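Local coordinates for protein ppBat (Bacteroides thetaiotaomicron VPI-5482, PDB 3CNE), which binds flavins such as lumichrome, riboflavin, FMN and FAD as a homodimer, may serve as a flavin store, and appears to lack protease activity, at residues Asp55-Leu60 against Met94-Thr99; Asp68-Ser73 against Met115-Thr120; Val5-Val10 against Gln20-Phe25; Lys41-Asn46 against Leu51-Val56. One frame throughout, in Å; residues are numbered along the deposited sequence.

Contact 1 (Asp55-Leu60 against Met94-Thr99)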
loop_
_atom_site.group_PDB
_atom_site.type_symbol
_atom_site.label_atom_id
_atom_site.label_comp_id
_atom_site.label_asym_id
_atom_site.label_seq_id
_atom_site.Cartn_x
_atom_site.Cartn_y
_atom_site.Cartn_z
ATOM N N ASP A 55 1.671 0.829 -17.979
ATOM C CA ASP A 55 1.035 0.570 -19.274
ATOM C C ASP A 55 -0.418 0.188 -19.017
ATOM O O ASP A 55 -0.860 0.090 -17.860
ATOM C CB ASP A 55 1.752 -0.593 -19.951
ATOM C CG ASP A 55 1.722 -0.518 -21.474
ATOM O OD1 ASP A 55 0.902 0.229 -22.074
ATOM O OD2 ASP A 55 2.515 -1.257 -22.058
ATOM N N VAL A 56 -1.146 -0.033 -20.109
ATOM C CA VAL A 56 -2.523 -0.473 -20.041
ATOM C C VAL A 56 -2.582 -1.947 -20.444
ATOM O O VAL A 56 -1.708 -2.428 -21.146
ATOM C CB VAL A 56 -3.436 0.356 -20.949
ATOM C CG1 VAL A 56 -3.430 1.830 -20.541
ATOM C CG2 VAL A 56 -3.076 0.189 -22.461
ATOM N N ILE A 57 -3.631 -2.638 -19.996
ATOM C CA ILE A 57 -3.768 -4.075 -20.181
ATOM C C ILE A 57 -3.897 -4.471 -21.656
ATOM O O ILE A 57 -3.539 -5.601 -22.025
ATOM C CB ILE A 57 -4.956 -4.652 -19.340
ATOM C CG1 ILE A 57 -4.946 -6.195 -19.393
ATOM C CG2 ILE A 57 -6.319 -4.064 -19.789
ATOM C CD1 ILE A 57 -5.526 -6.840 -18.143
ATOM N N ALA A 58 -4.424 -3.564 -22.483
ATOM C CA ALA A 58 -4.531 -3.825 -23.944
ATOM C C ALA A 58 -3.163 -4.173 -24.533
ATOM O O ALA A 58 -3.061 -5.036 -25.413
ATOM C CB ALA A 58 -5.149 -2.631 -24.677
ATOM N N ASN A 59 -2.112 -3.524 -24.028
ATOM C CA ASN A 59 -0.751 -3.744 -24.541
ATOM C C ASN A 59 -0.047 -4.999 -24.019
ATOM O O ASN A 59 1.065 -5.334 -24.448
ATOM C CB ASN A 59 0.092 -2.493 -24.322
ATOM C CG ASN A 59 -0.316 -1.369 -25.229
ATOM O OD1 ASN A 59 -0.908 -1.596 -26.289
ATOM N ND2 ASN A 59 -0.011 -0.145 -24.828
ATOM N N LEU A 60 -0.714 -5.702 -23.106
ATOM C CA LEU A 60 -0.243 -6.980 -22.590
ATOM C C LEU A 60 -0.733 -8.143 -23.473
ATOM O O LEU A 60 -0.117 -9.210 -23.508
ATOM C CB LEU A 60 -0.698 -7.166 -21.131
ATOM C CG LEU A 60 -0.281 -8.442 -20.400
ATOM C CD1 LEU A 60 1.253 -8.630 -20.448
ATOM C CD2 LEU A 60 -0.765 -8.430 -18.957
HETATM N N MSE A 94 -10.099 -10.830 -19.065
HETATM C CA MSE A 94 -10.483 -12.232 -19.187
HETATM C C MSE A 94 -9.557 -12.964 -20.138
HETATM O O MSE A 94 -9.098 -14.070 -19.838
HETATM C CB MSE A 94 -11.927 -12.358 -19.675
HETATM C CG MSE A 94 -12.957 -11.845 -18.683
HETATM SE SE MSE A 94 -13.079 -12.973 -17.075
HETATM C CE MSE A 94 -11.727 -12.150 -15.909
ATOM N N GLU A 95 -9.294 -12.338 -21.280
ATOM C CA GLU A 95 -8.395 -12.878 -22.280
ATOM C C GLU A 95 -7.001 -13.124 -21.692
ATOM O O GLU A 95 -6.432 -14.217 -21.813
ATOM C CB GLU A 95 -8.278 -11.908 -23.462
ATOM C CG GLU A 95 -7.677 -12.579 -24.688
ATOM C CD GLU A 95 -7.333 -11.622 -25.819
ATOM O OE1 GLU A 95 -8.207 -10.790 -26.200
ATOM O OE2 GLU A 95 -6.180 -11.742 -26.340
ATOM N N VAL A 96 -6.467 -12.097 -21.054
ATOM C CA VAL A 96 -5.114 -12.147 -20.500
ATOM C C VAL A 96 -4.991 -13.169 -19.382
ATOM O O VAL A 96 -3.987 -13.862 -19.283
ATOM C CB VAL A 96 -4.643 -10.748 -20.035
ATOM C CG1 VAL A 96 -3.454 -10.866 -19.098
ATOM C CG2 VAL A 96 -4.299 -9.854 -21.267
ATOM N N ILE A 97 -6.013 -13.276 -18.546
ATOM C CA ILE A 97 -5.960 -14.233 -17.426
ATOM C C ILE A 97 -6.030 -15.665 -17.963
ATOM O O ILE A 97 -5.303 -16.558 -17.494
ATOM C CB ILE A 97 -7.070 -13.996 -16.426
ATOM C CG1 ILE A 97 -6.785 -12.722 -15.606
ATOM C CG2 ILE A 97 -7.258 -15.193 -15.517
ATOM C CD1 ILE A 97 -8.001 -12.293 -14.809
ATOM N N LYS A 98 -6.915 -15.873 -18.936
ATOM C CA LYS A 98 -7.032 -17.193 -19.583
ATOM C C LYS A 98 -5.705 -17.604 -20.197
ATOM O O LYS A 98 -5.249 -18.716 -19.979
ATOM C CB LYS A 98 -8.152 -17.213 -20.626
ATOM C CG LYS A 98 -8.597 -18.639 -21.029
ATOM C CD LYS A 98 -9.614 -18.582 -22.181
ATOM C CE LYS A 98 -9.968 -19.997 -22.728
ATOM N NZ LYS A 98 -11.327 -20.448 -22.309
ATOM N N THR A 99 -5.091 -16.708 -20.960
ATOM C CA THR A 99 -3.846 -17.003 -21.642
ATOM C C THR A 99 -2.709 -17.338 -20.670
ATOM O O THR A 99 -2.048 -18.349 -20.834
ATOM C CB THR A 99 -3.449 -15.858 -22.550
ATOM O OG1 THR A 99 -4.491 -15.653 -23.505
ATOM C CG2 THR A 99 -2.145 -16.151 -23.265
#

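Contact 2 (Asp68-Ser73 against Met115-Thr120)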
loop_
_atom_site.group_PDB
_atom_site.type_symbol
_atom_site.label_atom_id
_atom_site.label_comp_id
_atom_site.label_asym_id
_atom_site.label_seq_id
_atom_site.Cartn_x
_atom_site.Cartn_y
_atom_site.Cartn_z
ATOM N N ASP A 68 6.473 -14.500 -16.467
ATOM C CA ASP A 68 6.464 -15.803 -15.794
ATOM C C ASP A 68 5.275 -15.941 -14.834
ATOM O O ASP A 68 4.932 -17.032 -14.393
ATOM C CB ASP A 68 7.770 -15.959 -15.030
ATOM C CG ASP A 68 8.973 -15.933 -15.952
ATOM O OD1 ASP A 68 9.227 -16.956 -16.605
ATOM O OD2 ASP A 68 9.636 -14.891 -16.062
ATOM N N ALA A 69 4.685 -14.794 -14.489
ATOM C CA ALA A 69 3.718 -14.705 -13.403
ATOM C C ALA A 69 2.765 -13.563 -13.681
ATOM O O ALA A 69 3.140 -12.586 -14.316
ATOM C CB ALA A 69 4.416 -14.478 -12.053
ATOM N N LEU A 70 1.532 -13.725 -13.206
ATOM C CA LEU A 70 0.536 -12.670 -13.194
ATOM C C LEU A 70 0.111 -12.442 -11.752
ATOM O O LEU A 70 -0.167 -13.404 -11.020
ATOM C CB LEU A 70 -0.658 -13.068 -14.042
ATOM C CG LEU A 70 -1.808 -12.081 -14.307
ATOM C CD1 LEU A 70 -2.560 -12.483 -15.558
ATOM C CD2 LEU A 70 -2.796 -12.106 -13.139
ATOM N N VAL A 71 0.080 -11.170 -11.346
ATOM C CA VAL A 71 -0.557 -10.758 -10.093
ATOM C C VAL A 71 -1.866 -10.027 -10.415
ATOM O O VAL A 71 -1.882 -9.111 -11.235
ATOM C CB VAL A 71 0.337 -9.816 -9.233
ATOM C CG1 VAL A 71 -0.434 -9.233 -8.103
ATOM C CG2 VAL A 71 1.565 -10.580 -8.680
ATOM N N PHE A 72 -2.964 -10.460 -9.802
ATOM C CA PHE A 72 -4.214 -9.712 -9.918
ATOM C C PHE A 72 -4.433 -8.945 -8.624
ATOM O O PHE A 72 -4.705 -9.533 -7.565
ATOM C CB PHE A 72 -5.436 -10.594 -10.190
ATOM C CG PHE A 72 -6.700 -9.780 -10.357
ATOM C CD1 PHE A 72 -6.985 -9.163 -11.580
ATOM C CD2 PHE A 72 -7.549 -9.556 -9.282
ATOM C CE1 PHE A 72 -8.149 -8.340 -11.742
ATOM C CE2 PHE A 72 -8.708 -8.779 -9.436
ATOM C CZ PHE A 72 -8.996 -8.166 -10.669
ATOM N N SER A 73 -4.312 -7.632 -8.722
ATOM C CA SER A 73 -4.399 -6.780 -7.545
ATOM C C SER A 73 -5.800 -6.150 -7.511
ATOM O O SER A 73 -6.149 -5.295 -8.328
ATOM C CB SER A 73 -3.280 -5.734 -7.571
ATOM O OG SER A 73 -2.968 -5.282 -6.261
HETATM N N MSE A 115 -11.769 -15.221 -7.951
HETATM C CA MSE A 115 -13.021 -15.231 -8.711
HETATM C C MSE A 115 -12.771 -14.816 -10.154
HETATM O O MSE A 115 -13.301 -15.426 -11.082
HETATM C CB MSE A 115 -14.053 -14.331 -8.060
HETATM C CG MSE A 115 -15.431 -14.404 -8.710
HETATM SE SE MSE A 115 -16.572 -12.955 -8.065
HETATM C CE MSE A 115 -15.707 -11.350 -8.815
HETATM N N MSE A 116 -11.939 -13.792 -10.337
HETATM C CA MSE A 116 -11.542 -13.372 -11.685
HETATM C C MSE A 116 -10.891 -14.555 -12.428
HETATM O O MSE A 116 -11.165 -14.797 -13.605
HETATM C CB MSE A 116 -10.613 -12.158 -11.618
HETATM C CG MSE A 116 -11.285 -10.926 -10.998
HETATM SE SE MSE A 116 -12.738 -10.268 -12.163
HETATM C CE MSE A 116 -11.641 -9.500 -13.510
ATOM N N PHE A 117 -10.018 -15.275 -11.723
ATOM C CA PHE A 117 -9.409 -16.486 -12.253
ATOM C C PHE A 117 -10.483 -17.523 -12.601
ATOM O O PHE A 117 -10.478 -18.056 -13.711
ATOM C CB PHE A 117 -8.373 -17.074 -11.259
ATOM C CG PHE A 117 -7.163 -16.188 -11.005
ATOM C CD1 PHE A 117 -6.797 -15.181 -11.895
ATOM C CD2 PHE A 117 -6.360 -16.404 -9.878
ATOM C CE1 PHE A 117 -5.637 -14.378 -11.654
ATOM C CE2 PHE A 117 -5.214 -15.619 -9.632
ATOM C CZ PHE A 117 -4.863 -14.598 -10.522
ATOM N N ASP A 118 -11.408 -17.776 -11.667
ATOM C CA ASP A 118 -12.449 -18.778 -11.840
ATOM C C ASP A 118 -13.267 -18.545 -13.098
ATOM O O ASP A 118 -13.553 -19.495 -13.833
ATOM C CB ASP A 118 -13.383 -18.850 -10.618
ATOM C CG ASP A 118 -14.590 -19.816 -10.838
ATOM O OD1 ASP A 118 -15.016 -20.036 -11.988
ATOM O OD2 ASP A 118 -15.151 -20.360 -9.877
ATOM N N PHE A 119 -13.621 -17.281 -13.343
ATOM C CA PHE A 119 -14.438 -16.893 -14.494
ATOM C C PHE A 119 -13.867 -17.430 -15.795
ATOM O O PHE A 119 -14.611 -17.719 -16.738
ATOM C CB PHE A 119 -14.558 -15.357 -14.593
ATOM C CG PHE A 119 -15.471 -14.728 -13.565
ATOM C CD1 PHE A 119 -16.318 -15.492 -12.786
ATOM C CD2 PHE A 119 -15.519 -13.338 -13.437
ATOM C CE1 PHE A 119 -17.174 -14.897 -11.864
ATOM C CE2 PHE A 119 -16.358 -12.729 -12.528
ATOM C CZ PHE A 119 -17.196 -13.504 -11.740
ATOM N N THR A 120 -12.543 -17.539 -15.856
ATOM C CA THR A 120 -11.879 -18.011 -17.063
ATOM C C THR A 120 -11.785 -19.541 -17.078
ATOM O O THR A 120 -11.386 -20.117 -18.077
ATOM C CB THR A 120 -10.450 -17.413 -17.228
ATOM O OG1 THR A 120 -9.580 -18.024 -16.283
ATOM C CG2 THR A 120 -10.458 -15.883 -17.006
#

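Contact 3 (Val5-Val10 against Gln20-Phe25)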
loop_
_atom_site.group_PDB
_atom_site.type_symbol
_atom_site.label_atom_id
_atom_site.label_comp_id
_atom_site.label_asym_id
_atom_site.label_seq_id
_atom_site.Cartn_x
_atom_site.Cartn_y
_atom_site.Cartn_z
ATOM N N VAL A 5 7.156 -10.469 -13.671
ATOM C CA VAL A 5 5.773 -10.500 -13.179
ATOM C C VAL A 5 4.971 -9.430 -13.895
ATOM O O VAL A 5 5.384 -8.266 -13.946
ATOM C CB VAL A 5 5.692 -10.210 -11.630
ATOM C CG1 VAL A 5 4.287 -10.387 -11.119
ATOM C CG2 VAL A 5 6.654 -11.104 -10.849
ATOM N N ALA A 6 3.833 -9.809 -14.460
ATOM C CA ALA A 6 2.887 -8.808 -14.914
ATOM C C ALA A 6 1.903 -8.575 -13.787
ATOM O O ALA A 6 1.194 -9.491 -13.351
ATOM C CB ALA A 6 2.169 -9.255 -16.197
ATOM N N VAL A 7 1.878 -7.333 -13.296
ATOM C CA VAL A 7 0.947 -6.927 -12.269
ATOM C C VAL A 7 -0.254 -6.201 -12.895
ATOM O O VAL A 7 -0.089 -5.214 -13.615
ATOM C CB VAL A 7 1.646 -6.017 -11.236
ATOM C CG1 VAL A 7 0.687 -5.642 -10.115
ATOM C CG2 VAL A 7 2.880 -6.746 -10.660
ATOM N N LEU A 8 -1.461 -6.675 -12.581
ATOM C CA LEU A 8 -2.676 -6.035 -13.080
ATOM C C LEU A 8 -3.331 -5.238 -11.983
ATOM O O LEU A 8 -3.696 -5.801 -10.936
ATOM C CB LEU A 8 -3.651 -7.075 -13.618
ATOM C CG LEU A 8 -3.137 -8.137 -14.595
ATOM C CD1 LEU A 8 -4.301 -9.040 -15.018
ATOM C CD2 LEU A 8 -2.485 -7.518 -15.822
ATOM N N ALA A 9 -3.459 -3.931 -12.222
ATOM C CA ALA A 9 -4.086 -3.011 -11.280
ATOM C C ALA A 9 -5.434 -2.534 -11.822
ATOM O O ALA A 9 -5.500 -1.945 -12.908
ATOM C CB ALA A 9 -3.149 -1.821 -10.984
ATOM N N VAL A 10 -6.518 -2.856 -11.116
ATOM C CA VAL A 10 -7.825 -2.440 -11.585
ATOM C C VAL A 10 -8.034 -0.972 -11.171
ATOM O O VAL A 10 -7.182 -0.394 -10.532
ATOM C CB VAL A 10 -8.944 -3.341 -11.060
ATOM C CG1 VAL A 10 -8.851 -4.726 -11.767
ATOM C CG2 VAL A 10 -8.912 -3.460 -9.496
ATOM N N GLN A 20 1.927 -3.996 -1.094
ATOM C CA GLN A 20 2.475 -5.211 -0.473
ATOM C C GLN A 20 3.206 -6.068 -1.500
ATOM O O GLN A 20 4.316 -6.508 -1.250
ATOM C CB GLN A 20 1.365 -6.032 0.188
ATOM C CG GLN A 20 0.928 -5.484 1.528
ATOM C CD GLN A 20 0.025 -6.467 2.233
ATOM O OE1 GLN A 20 0.497 -7.487 2.763
ATOM N NE2 GLN A 20 -1.281 -6.208 2.200
ATOM N N TYR A 21 2.603 -6.277 -2.670
ATOM C CA TYR A 21 3.295 -6.967 -3.749
ATOM C C TYR A 21 4.518 -6.171 -4.226
ATOM O O TYR A 21 5.609 -6.726 -4.320
ATOM C CB TYR A 21 2.381 -7.233 -4.952
ATOM C CG TYR A 21 1.189 -8.134 -4.689
ATOM C CD1 TYR A 21 1.374 -9.477 -4.317
ATOM C CD2 TYR A 21 -0.120 -7.671 -4.873
ATOM C CE1 TYR A 21 0.275 -10.326 -4.084
ATOM C CE2 TYR A 21 -1.211 -8.513 -4.657
ATOM C CZ TYR A 21 -0.999 -9.843 -4.268
ATOM O OH TYR A 21 -2.061 -10.688 -4.040
ATOM N N LEU A 22 4.331 -4.881 -4.519
ATOM C CA LEU A 22 5.378 -4.134 -5.212
ATOM C C LEU A 22 6.581 -3.915 -4.326
ATOM O O LEU A 22 7.711 -3.987 -4.804
ATOM C CB LEU A 22 4.866 -2.822 -5.802
ATOM C CG LEU A 22 3.653 -2.927 -6.736
ATOM C CD1 LEU A 22 3.366 -1.570 -7.359
ATOM C CD2 LEU A 22 3.831 -4.012 -7.820
ATOM N N GLU A 23 6.348 -3.640 -3.044
ATOM C CA GLU A 23 7.452 -3.510 -2.110
ATOM C C GLU A 23 8.224 -4.808 -2.013
ATOM O O GLU A 23 9.476 -4.817 -2.084
ATOM C CB GLU A 23 6.968 -3.114 -0.730
ATOM C CG GLU A 23 8.123 -2.960 0.241
ATOM C CD GLU A 23 7.672 -2.903 1.635
ATOM O OE1 GLU A 23 6.856 -3.771 2.026
ATOM O OE2 GLU A 23 8.123 -1.978 2.337
ATOM N N ALA A 24 7.500 -5.902 -1.840
ATOM C CA ALA A 24 8.169 -7.217 -1.753
ATOM C C ALA A 24 9.024 -7.522 -3.001
ATOM O O ALA A 24 10.178 -7.931 -2.864
ATOM C CB ALA A 24 7.161 -8.342 -1.467
ATOM N N PHE A 25 8.470 -7.303 -4.197
ATOM C CA PHE A 25 9.212 -7.556 -5.435
ATOM C C PHE A 25 10.439 -6.669 -5.496
ATOM O O PHE A 25 11.528 -7.157 -5.758
ATOM C CB PHE A 25 8.371 -7.317 -6.709
ATOM C CG PHE A 25 7.177 -8.217 -6.855
ATOM C CD1 PHE A 25 7.172 -9.509 -6.342
ATOM C CD2 PHE A 25 6.059 -7.777 -7.547
ATOM C CE1 PHE A 25 6.040 -10.339 -6.478
ATOM C CE2 PHE A 25 4.930 -8.607 -7.712
ATOM C CZ PHE A 25 4.921 -9.886 -7.168
#

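Contact 4 (Lys41-Asn46 against Leu51-Val56)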
loop_
_atom_site.group_PDB
_atom_site.type_symbol
_atom_site.label_atom_id
_atom_site.label_comp_id
_atom_site.label_asym_id
_atom_site.label_seq_id
_atom_site.Cartn_x
_atom_site.Cartn_y
_atom_site.Cartn_z
ATOM N N LYS A 41 -3.168 4.620 -18.389
ATOM C CA LYS A 41 -2.234 4.248 -17.312
ATOM C C LYS A 41 -2.575 4.848 -15.949
ATOM O O LYS A 41 -1.986 4.462 -14.916
ATOM C CB LYS A 41 -0.837 4.781 -17.648
ATOM C CG LYS A 41 -0.200 4.193 -18.809
ATOM C CD LYS A 41 1.292 4.474 -18.801
ATOM C CE LYS A 41 1.650 5.866 -19.293
ATOM N NZ LYS A 41 3.158 5.973 -19.388
ATOM N N GLU A 42 -3.449 5.852 -15.952
ATOM C CA GLU A 42 -3.760 6.604 -14.748
ATOM C C GLU A 42 -4.966 5.964 -14.059
ATOM O O GLU A 42 -6.038 5.837 -14.671
ATOM C CB GLU A 42 -4.052 8.070 -15.092
ATOM C CG GLU A 42 -4.290 8.885 -13.849
ATOM C CD GLU A 42 -4.672 10.324 -14.122
ATOM O OE1 GLU A 42 -3.928 11.034 -14.844
ATOM O OE2 GLU A 42 -5.715 10.737 -13.572
ATOM N N ILE A 43 -4.787 5.515 -12.816
ATOM C CA ILE A 43 -5.863 4.808 -12.086
ATOM C C ILE A 43 -6.023 5.430 -10.708
ATOM O O ILE A 43 -5.208 6.217 -10.318
ATOM C CB ILE A 43 -5.577 3.273 -11.906
ATOM C CG1 ILE A 43 -4.316 3.048 -11.038
ATOM C CG2 ILE A 43 -5.540 2.532 -13.285
ATOM C CD1 ILE A 43 -4.097 1.592 -10.604
ATOM N N LYS A 44 -7.077 5.082 -9.982
ATOM C CA LYS A 44 -7.248 5.567 -8.622
ATOM C C LYS A 44 -7.075 4.424 -7.680
ATOM O O LYS A 44 -7.174 3.276 -8.106
ATOM C CB LYS A 44 -8.628 6.158 -8.434
ATOM C CG LYS A 44 -8.662 7.640 -8.689
ATOM C CD LYS A 44 -8.894 7.976 -10.145
ATOM C CE LYS A 44 -9.296 9.461 -10.272
ATOM N NZ LYS A 44 -10.257 9.659 -11.422
ATOM N N THR A 45 -6.810 4.724 -6.405
ATOM C CA THR A 45 -6.876 3.702 -5.375
ATOM C C THR A 45 -8.253 3.809 -4.773
ATOM O O THR A 45 -8.912 4.848 -4.926
ATOM C CB THR A 45 -5.816 3.890 -4.314
ATOM O OG1 THR A 45 -5.954 5.183 -3.684
ATOM C CG2 THR A 45 -4.409 3.828 -5.004
ATOM N N ASN A 46 -8.678 2.794 -4.051
ATOM C CA ASN A 46 -9.965 2.847 -3.324
ATOM C C ASN A 46 -9.954 4.094 -2.437
ATOM O O ASN A 46 -10.959 4.782 -2.302
ATOM C CB ASN A 46 -10.124 1.642 -2.402
ATOM C CG ASN A 46 -10.315 0.332 -3.150
ATOM O OD1 ASN A 46 -10.517 0.310 -4.359
ATOM N ND2 ASN A 46 -10.295 -0.761 -2.411
ATOM N N LEU A 51 -2.539 6.856 -9.095
ATOM C CA LEU A 51 -1.324 6.195 -9.536
ATOM C C LEU A 51 -1.213 6.274 -11.052
ATOM O O LEU A 51 -2.195 6.120 -11.766
ATOM C CB LEU A 51 -1.311 4.715 -9.120
ATOM C CG LEU A 51 -1.465 4.375 -7.631
ATOM C CD1 LEU A 51 -1.543 2.874 -7.503
ATOM C CD2 LEU A 51 -0.279 4.898 -6.838
ATOM N N ILE A 52 -0.006 6.525 -11.536
ATOM C CA ILE A 52 0.282 6.364 -12.966
ATOM C C ILE A 52 1.165 5.123 -13.070
ATOM O O ILE A 52 2.291 5.099 -12.580
ATOM C CB ILE A 52 0.917 7.619 -13.579
ATOM C CG1 ILE A 52 0.052 8.858 -13.220
ATOM C CG2 ILE A 52 1.063 7.453 -15.125
ATOM C CD1 ILE A 52 0.483 10.192 -13.919
ATOM N N VAL A 53 0.626 4.076 -13.673
ATOM C CA VAL A 53 1.324 2.786 -13.736
ATOM C C VAL A 53 2.109 2.716 -15.065
ATOM O O VAL A 53 2.270 3.749 -15.714
ATOM C CB VAL A 53 0.379 1.598 -13.490
ATOM C CG1 VAL A 53 -0.340 1.738 -12.122
ATOM C CG2 VAL A 53 -0.664 1.446 -14.648
ATOM N N ASP A 54 2.617 1.534 -15.441
ATOM C CA ASP A 54 3.552 1.431 -16.557
ATOM C C ASP A 54 2.867 1.401 -17.919
ATOM O O ASP A 54 3.441 1.846 -18.915
ATOM C CB ASP A 54 4.454 0.198 -16.406
ATOM C CG ASP A 54 5.324 0.258 -15.127
ATOM O OD1 ASP A 54 5.870 1.353 -14.834
ATOM O OD2 ASP A 54 5.426 -0.762 -14.413
ATOM N N ASP A 55 1.671 0.829 -17.979
ATOM C CA ASP A 55 1.035 0.570 -19.274
ATOM C C ASP A 55 -0.418 0.188 -19.017
ATOM O O ASP A 55 -0.860 0.090 -17.860
ATOM C CB ASP A 55 1.752 -0.593 -19.951
ATOM C CG ASP A 55 1.722 -0.518 -21.474
ATOM O OD1 ASP A 55 0.902 0.229 -22.074
ATOM O OD2 ASP A 55 2.515 -1.257 -22.058
ATOM N N VAL A 56 -1.146 -0.033 -20.109
ATOM C CA VAL A 56 -2.523 -0.473 -20.041
ATOM C C VAL A 56 -2.582 -1.947 -20.444
ATOM O O VAL A 56 -1.708 -2.428 -21.146
ATOM C CB VAL A 56 -3.436 0.356 -20.949
ATOM C CG1 VAL A 56 -3.430 1.830 -20.541
ATOM C CG2 VAL A 56 -3.076 0.189 -22.461
#

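Contact 1 (Asp55-Leu60 against Met94-Thr99)
Val96 overlaps Leu60 and Ile57 with a different methyl for each. Its CG1 meets Leu60 CD2 at 3.6 Å, and the two side chains cross at about a right angle. Its CG2 lies 4.2 Å from Ile57 CG1, where the side chains slide past each other in opposite directions. With chi1 at 163°, CG1 stands anti to the backbone N and CG2 anti to the carbonyl carbon, which splits the fork between the two partners. The short 3-10 turn 57-59 thus packs on helix 88-102. Asp55 OD1 links the strand end to the turn: it accepts from Asn59 ND2 at 2.9 Å, on its syn side and nearly in the amide plane, and, weakly, from Val56 N just before the turn. In the helix, Thr99 OG1 donates to Glu95 O at 2.9 Å from above the carbonyl plane, and Thr99 N shares that acceptor. Leu8 of strand 4-9 lies against both Ile57 and Leu60, and Ala6 also touches Leu60. Ile57 and Leu60 thus touch both helix 88-102 and strand 4-9. Only carbon atoms meet between the two segments, so their hold on each other rests on shape and the burial of apolar surface.

Contact 2 (Asp68-Ser73 against Met115-Thr120)
Strand 69-73, which carries Leu70 and Phe72, faces helix 115-119, which carries Met116 and Phe117; their axes come within 10.6 Å and their directions differ by 120°. This is helix-on-sheet packing in the alpha/beta fold of the DJ-1/PfpI family, and it includes a Met-aromatic contact. Met116 is a selenomethionine. Its CG sits over one face of the Phe72 ring, 4.0 Å from the centroid, as a CH-pi contact. The chain then bends at chi2 and chi3, which brings CE back to 4.1 Å from Phe72 CZ while SE stays oblique to the ring. The Phe117 ring meets both strand residues. Leu70 CD2 approaches the edge of this ring, 3.9 Å from Phe117 CE1, and Phe72 CB comes to 4.1 Å from Phe117 CZ, obliquely to the ring. Replacing Phe72 by an alanine would probably open a gap beneath Met116 and free its bent chain to turn. The Phe72 side chain lies about 6 Å from the bound zinc ion, whose protein ligands are Cys74 and Cys111. Phe117 O takes two donors: Thr120 N at 3.0 Å and Thr120 OG1 at 2.7 Å, the hydroxyl lying in the carbonyl plane.

Contact 3 (Val5-Val10 against Gln20-Phe25)
Phe25 N donates to Tyr21 O at 2.9 Å, a regular helical bond at the residue whose ring packs on Val5 and Val7. The same Tyr21 O stands 3.3 Å above one face of the Phe25 ring, toward the rim. Val5 CG2 lies over the opposite face, also offset to the rim. The other methyl, Val5 CG1, makes the closer carbon contact, 3.9 Å from Phe25 CE2. Val7 comes in differently. Its CG2 reaches the ring edge near the plane, 4.0 Å from Phe25 CE2, and also touches Leu22 CD2 at 4.1 Å. That one methyl touches both helix residues. Phe25 has its CG beside the backbone N and anti to the carbonyl carbon (chi1 -63°), which turns the ring toward the strand. Strand 5-9 and helix 20-25 run nearly antiparallel, at 157°, with axes 11.0 Å apart. They are the first two elements of a beta-alpha-beta crossover that continues into strand 31-36. The surrounding elements complete the packing. Val71 of strand 69-73 and Leu174 of helix 167-174 both touch Val5 and Phe25, while Leu22 meets Tyr32 and Val34 of strand 31-36. Leu22 also packs on Met49 of the second subunit, so the helix lies between the central sheet and the dimer interface.

Contact 4 (Lys41-Asn46 against Leu51-Val56)
A beta hairpin joins strand 42-44 to strand 50-52. Lys41-Asn46 holds the first strand; Leu51-Val56 holds the end of the second and runs on into strand 55-56. Ile43 and Leu51 form an antiparallel hydrogen-bonded pair. Ile43 N gives Leu51 O a nearly straight bond of 2.9 Å, and Leu51 N returns one to Ile43 O at 3.0 Å. Glu42 and Ile52 are the adjoining non-hydrogen-bonded pair. Beyond them Val53 N donates to Lys41 O at 2.9 Å. Ile43 and Leu51 share the buried face, with Ile43 CG1 3.9 Å from Leu51 CB. The CG1 branch of Ile43 lies between the backbone N and the carbonyl carbon (chi1 63°), and from there CD1 extends to 4.1 Å from Val53 CG1. The Thr45 and Leu51 side chains cross at about a right angle, Thr45 CG2 3.9 Å from Leu51 CD1. Thr45 OG1 is engaged with Met49 N and Ser47 OG in the turn. The carbon chain of the exposed Lys41 lies along the backbone of 53-55, its CD 3.4 Å from Asp54 O. Leu51 rests on Leu18 and Phe19 of helix 15-27, and Val53 on Val34 and Ala36 of strand 31-36. Leu51 and Ile52 also pair antiparallel with a strand of the second subunit, so the small sheet runs on across the dimer interface, while strand 55-56 joins the edge of the central sheet.

Contacts 1, 2 and 3 are buried and join helices to the central sheet or its edge through apolar side chains. Contact 4 is partly exposed and is the one of the four with backbone hydrogen bonds between its segments, alongside packing. Contacts 1 and 2 share a helical layer, where Ile97 packs on Phe117 and Thr120. Contacts 2 and 3 use neighbouring strands, joined by probable hydrogen bonds between Val71 and both Ala6 and Leu8. Leu8 also touches Ile57 and Leu60 of contact 1. Contact 4 continues into contact 1 through strand 55-56 and meets contact 3 where Ile43 CD1 packs on Ala9. Only contacts 3 and 4 reach the second subunit.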